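Local coordinates for hypothetical protein (PDB 4G2A) that is of unknown function but possibly binds a nutrient, and combines a beta-rich DUF4424 region with a helical YARHG domain, at residues D196-S208 with I217-L231. Residues are numbered along the deposited sequence; the frame is centred on the assembly and turned at random.
Sequences DYLNPTPSGMSIS and IWDLRHFQPQADLSL. With SO4 (sulfate ion), chain O; SO4 (sulfate ion), chain F.
Met205, a selenomethionine, lies over one face of the Trp218 indole in a Met-aromatic contact at the base of the beta hairpin formed by strands 206-208 and 215-220. Its CG stands 3.6 Å from the centroid of the six-membered ring, only 14° off the normal, which defines a CH-pi contact; SE sits obliquely to the ring and touches Leu231 CD1 at 3.8 Å. With CG anti to the backbone N (chi1 -169°) and chi2 also extended, the Met205 chain is laid across the indole, and SE continues past CG to lie 3.7 Å from Trp218 CZ2. The indole is also fixed at its edge: Trp218 NE1 donates to Pro202 O at 2.9 Å, an acceptor lying in the ring plane although the donor is 49° out of the carbonyl plane. Pro202, which follows a cis peptide bond, crosses the Phe223 ring at about a right angle, its CB 3.7 Å from Phe223 CZ. Earlier in the loop, Thr201 joins strand 229-235 through a single antiparallel bridge, in which its N and O both bond to Ser230, while Thr201 OG1 donates to Asp228 O at 2.7 Å. Strand 174-180 flanks the hairpin, placing Leu177 against Trp218. In the hairpin, Ile217 O accepts from Ser206 twice: Ser206 N lies 2.8 Å from Ile217 O, in the carbonyl plane, whereas Ser206 OG, set between its backbone N and carbonyl carbon, approaches from above that plane at 3.2 Å.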
loop_
_atom_site.group_PDB
_atom_site.type_symbol
_atom_site.label_atom_id
_atom_site.label_comp_id
_atom_site.label_asym_id
_atom_site.label_seq_id
_atom_site.Cartn_x
_atom_site.Cartn_y
_atom_site.Cartn_z
ATOM N N ASP A 196 7.671 -16.123 2.191
ATOM C CA ASP A 196 6.911 -15.763 3.391
ATOM C C ASP A 196 6.911 -14.262 3.667
ATOM O O ASP A 196 5.957 -13.778 4.262
ATOM C CB ASP A 196 7.446 -16.511 4.617
ATOM C CG ASP A 196 7.038 -17.967 4.691
ATOM O OD1 ASP A 196 6.765 -18.568 3.625
ATOM O OD2 ASP A 196 7.004 -18.514 5.813
ATOM N N TYR A 197 7.934 -13.507 3.218
ATOM C CA TYR A 197 7.949 -12.056 3.453
ATOM C C TYR A 197 6.786 -11.386 2.705
ATOM O O TYR A 197 6.499 -10.209 2.925
ATOM C CB TYR A 197 9.303 -11.426 3.078
ATOM C CG TYR A 197 9.530 -11.218 1.597
ATOM C CD1 TYR A 197 10.068 -12.228 0.806
ATOM C CD2 TYR A 197 9.233 -10.003 0.989
ATOM C CE1 TYR A 197 10.304 -12.033 -0.557
ATOM C CE2 TYR A 197 9.423 -9.810 -0.380
ATOM C CZ TYR A 197 9.976 -10.822 -1.147
ATOM O OH TYR A 197 10.225 -10.604 -2.482
ATOM N N LEU A 198 6.142 -12.144 1.808
ATOM C CA LEU A 198 4.995 -11.722 1.013
ATOM C C LEU A 198 3.688 -11.998 1.747
ATOM O O LEU A 198 2.662 -11.459 1.354
ATOM C CB LEU A 198 5.003 -12.435 -0.348
ATOM C CG LEU A 198 6.142 -12.085 -1.289
ATOM C CD1 LEU A 198 6.068 -12.931 -2.538
ATOM C CD2 LEU A 198 6.108 -10.627 -1.669
ATOM N N ASN A 199 3.715 -12.808 2.824
ATOM C CA ASN A 199 2.511 -13.087 3.611
ATOM C C ASN A 199 2.059 -11.850 4.340
ATOM O O ASN A 199 2.898 -11.136 4.882
ATOM C CB ASN A 199 2.726 -14.208 4.599
ATOM C CG ASN A 199 2.838 -15.549 3.962
ATOM O OD1 ASN A 199 2.349 -15.778 2.849
ATOM N ND2 ASN A 199 3.434 -16.482 4.690
ATOM N N PRO A 200 0.746 -11.545 4.340
ATOM C CA PRO A 200 0.295 -10.313 5.012
ATOM C C PRO A 200 0.473 -10.365 6.518
ATOM O O PRO A 200 0.276 -11.399 7.141
ATOM C CB PRO A 200 -1.183 -10.212 4.632
ATOM C CG PRO A 200 -1.352 -11.161 3.463
ATOM C CD PRO A 200 -0.378 -12.255 3.696
ATOM N N THR A 201 0.886 -9.253 7.098
ATOM C CA THR A 201 1.036 -9.127 8.547
ATOM C C THR A 201 0.199 -7.915 9.012
ATOM O O THR A 201 0.018 -6.999 8.221
ATOM C CB THR A 201 2.516 -9.043 8.999
ATOM O OG1 THR A 201 3.051 -7.766 8.699
ATOM C CG2 THR A 201 3.382 -10.162 8.443
ATOM N N PRO A 202 -0.347 -7.871 10.250
ATOM C CA PRO A 202 -0.287 -8.885 11.320
ATOM C C PRO A 202 -1.173 -10.085 10.996
ATOM O O PRO A 202 -1.744 -10.136 9.904
ATOM C CB PRO A 202 -0.798 -8.114 12.540
ATOM C CG PRO A 202 -1.709 -7.058 11.977
ATOM C CD PRO A 202 -1.124 -6.680 10.665
ATOM N N SER A 203 -1.286 -11.063 11.920
ATOM C CA SER A 203 -2.191 -12.208 11.708
ATOM C C SER A 203 -3.659 -11.747 11.763
ATOM O O SER A 203 -3.959 -10.699 12.332
ATOM C CB SER A 203 -1.968 -13.289 12.774
ATOM O OG SER A 203 -0.615 -13.700 12.898
ATOM N N GLY A 204 -4.557 -12.552 11.203
ATOM C CA GLY A 204 -5.997 -12.314 11.281
ATOM C C GLY A 204 -6.668 -11.579 10.148
ATOM O O GLY A 204 -7.782 -11.091 10.326
HETATM N N MSE A 205 -6.035 -11.505 8.987
HETATM C CA MSE A 205 -6.647 -10.832 7.850
HETATM C C MSE A 205 -7.740 -11.685 7.183
HETATM O O MSE A 205 -7.594 -12.902 7.012
HETATM C CB MSE A 205 -5.593 -10.456 6.807
HETATM C CG MSE A 205 -6.111 -9.530 5.726
HETATM SE SE MSE A 205 -4.914 -9.488 4.190
HETATM C CE MSE A 205 -5.448 -11.197 3.395
ATOM N N SER A 206 -8.840 -11.022 6.821
ATOM C CA SER A 206 -9.933 -11.603 6.061
ATOM C C SER A 206 -10.080 -10.793 4.756
ATOM O O SER A 206 -9.694 -9.627 4.699
ATOM C CB SER A 206 -11.229 -11.648 6.871
ATOM O OG SER A 206 -11.470 -10.438 7.570
ATOM N N ILE A 207 -10.569 -11.439 3.705
ATOM C CA ILE A 207 -10.778 -10.822 2.396
ATOM C C ILE A 207 -12.293 -10.695 2.213
ATOM O O ILE A 207 -13.024 -11.669 2.383
ATOM C CB ILE A 207 -10.084 -11.654 1.263
ATOM C CG1 ILE A 207 -8.557 -11.592 1.379
ATOM C CG2 ILE A 207 -10.535 -11.212 -0.124
ATOM C CD1 ILE A 207 -7.801 -12.819 0.826
ATOM N N SER A 208 -12.748 -9.499 1.875
ATOM C CA SER A 208 -14.164 -9.208 1.650
ATOM C C SER A 208 -14.330 -8.529 0.288
ATOM O O SER A 208 -13.412 -7.845 -0.159
ATOM C CB SER A 208 -14.680 -8.312 2.772
ATOM O OG SER A 208 -16.064 -8.039 2.656
ATOM N N ILE A 217 -9.302 -6.857 5.489
ATOM C CA ILE A 217 -9.716 -6.420 6.826
ATOM C C ILE A 217 -9.083 -7.241 7.959
ATOM O O ILE A 217 -9.005 -8.466 7.902
ATOM C CB ILE A 217 -11.286 -6.464 6.919
ATOM C CG1 ILE A 217 -11.928 -5.493 5.930
ATOM C CG2 ILE A 217 -11.826 -6.167 8.316
ATOM C CD1 ILE A 217 -12.714 -6.167 4.910
ATOM N N TRP A 218 -8.685 -6.521 9.006
ATOM C CA TRP A 218 -8.207 -7.006 10.299
ATOM C C TRP A 218 -9.116 -6.415 11.376
ATOM O O TRP A 218 -9.502 -5.247 11.262
ATOM C CB TRP A 218 -6.755 -6.581 10.567
ATOM C CG TRP A 218 -5.695 -7.168 9.689
ATOM C CD1 TRP A 218 -4.767 -8.097 10.052
ATOM C CD2 TRP A 218 -5.308 -6.703 8.382
ATOM N NE1 TRP A 218 -3.885 -8.316 9.015
ATOM C CE2 TRP A 218 -4.171 -7.448 7.992
ATOM C CE3 TRP A 218 -5.822 -5.735 7.496
ATOM C CZ2 TRP A 218 -3.525 -7.246 6.762
ATOM C CZ3 TRP A 218 -5.201 -5.553 6.268
ATOM C CH2 TRP A 218 -4.066 -6.306 5.911
ATOM N N ASP A 219 -9.490 -7.217 12.387
ATOM C CA ASP A 219 -10.315 -6.788 13.524
ATOM C C ASP A 219 -9.800 -7.537 14.749
ATOM O O ASP A 219 -10.204 -8.669 15.018
ATOM C CB ASP A 219 -11.802 -7.034 13.252
ATOM C CG ASP A 219 -12.751 -6.414 14.267
ATOM O OD1 ASP A 219 -12.275 -5.973 15.348
ATOM O OD2 ASP A 219 -13.970 -6.376 13.990
ATOM N N LEU A 220 -8.840 -6.914 15.452
ATOM C CA LEU A 220 -8.092 -7.508 16.565
ATOM C C LEU A 220 -8.387 -6.823 17.904
ATOM O O LEU A 220 -8.409 -5.601 17.989
ATOM C CB LEU A 220 -6.578 -7.441 16.226
ATOM C CG LEU A 220 -6.224 -7.656 14.719
ATOM C CD1 LEU A 220 -4.983 -6.880 14.311
ATOM C CD2 LEU A 220 -6.143 -9.129 14.356
ATOM N N ARG A 221 -8.619 -7.631 18.941
ATOM C CA ARG A 221 -8.940 -7.192 20.298
ATOM C C ARG A 221 -7.778 -7.572 21.179
ATOM O O ARG A 221 -7.149 -8.588 20.906
ATOM C CB ARG A 221 -10.271 -7.804 20.789
ATOM C CG ARG A 221 -11.452 -7.602 19.817
ATOM C CD ARG A 221 -12.800 -7.841 20.470
ATOM N NE ARG A 221 -13.243 -6.692 21.262
ATOM C CZ ARG A 221 -14.364 -6.010 21.043
ATOM N NH1 ARG A 221 -15.180 -6.356 20.053
ATOM N NH2 ARG A 221 -14.685 -4.981 21.822
ATOM N N HIS A 222 -7.419 -6.708 22.166
ATOM C CA HIS A 222 -6.263 -6.853 23.054
ATOM C C HIS A 222 -4.985 -7.049 22.269
ATOM O O HIS A 222 -4.083 -7.767 22.722
ATOM C CB HIS A 222 -6.452 -8.006 24.045
ATOM C CG HIS A 222 -7.243 -7.595 25.223
ATOM N ND1 HIS A 222 -6.697 -6.790 26.202
ATOM C CD2 HIS A 222 -8.548 -7.830 25.512
ATOM C CE1 HIS A 222 -7.670 -6.593 27.081
ATOM N NE2 HIS A 222 -8.805 -7.199 26.704
ATOM N N PHE A 223 -4.891 -6.375 21.112
ATOM C CA PHE A 223 -3.790 -6.523 20.178
ATOM C C PHE A 223 -2.447 -6.080 20.744
ATOM O O PHE A 223 -2.250 -4.901 21.020
ATOM C CB PHE A 223 -4.086 -5.775 18.867
ATOM C CG PHE A 223 -3.061 -5.941 17.756
ATOM C CD1 PHE A 223 -2.629 -7.201 17.363
ATOM C CD2 PHE A 223 -2.591 -4.839 17.052
ATOM C CE1 PHE A 223 -1.719 -7.352 16.316
ATOM C CE2 PHE A 223 -1.686 -4.990 16.005
ATOM C CZ PHE A 223 -1.255 -6.247 15.645
ATOM N N GLN A 224 -1.536 -7.053 20.914
ATOM C CA GLN A 224 -0.144 -6.857 21.300
ATOM C C GLN A 224 0.588 -6.630 19.978
ATOM O O GLN A 224 0.728 -7.583 19.210
ATOM C CB GLN A 224 0.404 -8.067 22.090
ATOM C CG GLN A 224 -0.043 -8.115 23.555
ATOM C CD GLN A 224 0.496 -9.311 24.318
ATOM O OE1 GLN A 224 1.100 -9.179 25.393
ATOM N NE2 GLN A 224 0.252 -10.512 23.811
ATOM N N PRO A 225 0.938 -5.376 19.603
ATOM C CA PRO A 225 1.532 -5.165 18.271
ATOM C C PRO A 225 2.972 -5.684 18.175
ATOM O O PRO A 225 3.932 -5.013 18.589
ATOM C CB PRO A 225 1.423 -3.656 18.083
ATOM C CG PRO A 225 1.486 -3.105 19.476
ATOM C CD PRO A 225 0.827 -4.107 20.358
ATOM N N GLN A 226 3.092 -6.917 17.649
ATOM C CA GLN A 226 4.337 -7.649 17.433
ATOM C C GLN A 226 4.782 -7.541 15.969
ATOM O O GLN A 226 5.933 -7.852 15.652
ATOM C CB GLN A 226 4.159 -9.128 17.834
ATOM C CG GLN A 226 5.450 -9.824 18.304
ATOM C CD GLN A 226 5.975 -9.272 19.613
ATOM O OE1 GLN A 226 5.479 -9.596 20.699
ATOM N NE2 GLN A 226 6.984 -8.413 19.536
ATOM N N ALA A 227 3.871 -7.092 15.078
ATOM C CA ALA A 227 4.160 -6.903 13.648
ATOM C C ALA A 227 3.449 -5.678 13.089
ATOM O O ALA A 227 2.394 -5.282 13.580
ATOM C CB ALA A 227 3.761 -8.136 12.850
ATOM N N ASP A 228 4.029 -5.088 12.063
ATOM C CA ASP A 228 3.431 -3.944 11.381
ATOM C C ASP A 228 2.410 -4.403 10.350
ATOM O O ASP A 228 2.281 -5.607 10.053
ATOM C CB ASP A 228 4.525 -3.126 10.682
ATOM C CG ASP A 228 5.488 -2.415 11.614
ATOM O OD1 ASP A 228 5.040 -1.920 12.680
ATOM O OD2 ASP A 228 6.675 -2.298 11.255
ATOM N N LEU A 229 1.695 -3.450 9.781
ATOM C CA LEU A 229 0.859 -3.797 8.651
ATOM C C LEU A 229 1.787 -3.858 7.441
ATOM O O LEU A 229 2.522 -2.907 7.145
ATOM C CB LEU A 229 -0.316 -2.825 8.428
ATOM C CG LEU A 229 -0.986 -2.912 7.048
ATOM C CD1 LEU A 229 -1.711 -4.206 6.892
ATOM C CD2 LEU A 229 -1.930 -1.805 6.849
ATOM N N SER A 230 1.817 -5.018 6.814
ATOM C CA SER A 230 2.613 -5.275 5.630
ATOM C C SER A 230 1.735 -6.018 4.660
ATOM O O SER A 230 1.367 -7.167 4.904
ATOM C CB SER A 230 3.871 -6.065 5.980
ATOM O OG SER A 230 4.657 -6.270 4.818
ATOM N N LEU A 231 1.315 -5.330 3.603
ATOM C CA LEU A 231 0.446 -5.930 2.607
ATOM C C LEU A 231 0.998 -5.670 1.213
ATOM O O LEU A 231 1.121 -4.530 0.760
ATOM C CB LEU A 231 -0.998 -5.419 2.773
ATOM C CG LEU A 231 -2.090 -6.046 1.914
ATOM C CD1 LEU A 231 -2.287 -7.520 2.247
ATOM C CD2 LEU A 231 -3.397 -5.305 2.102
HETATM S S SO4 O . -2.626 -15.446 9.562
HETATM O O1 SO4 O . -3.987 -14.932 9.702
HETATM O O2 SO4 O . -2.591 -16.446 8.504
HETATM O O3 SO4 O . -1.710 -14.369 9.214
HETATM O O4 SO4 O . -2.204 -16.065 10.823
HETATM S S SO4 F . -17.646 -11.544 1.817
HETATM O O1 SO4 F . -17.833 -10.447 0.859
HETATM O O2 SO4 F . -16.709 -12.513 1.264
HETATM O O3 SO4 F . -17.110 -11.037 3.092
HETATM O O4 SO4 F . -18.940 -12.189 2.071
HETATM O O HOH W 1 4.433 -8.937 4.135
HETATM O O HOH W 2 1.684 -9.040 2.105
HETATM O O HOH W 3 -9.553 -9.974 11.819
#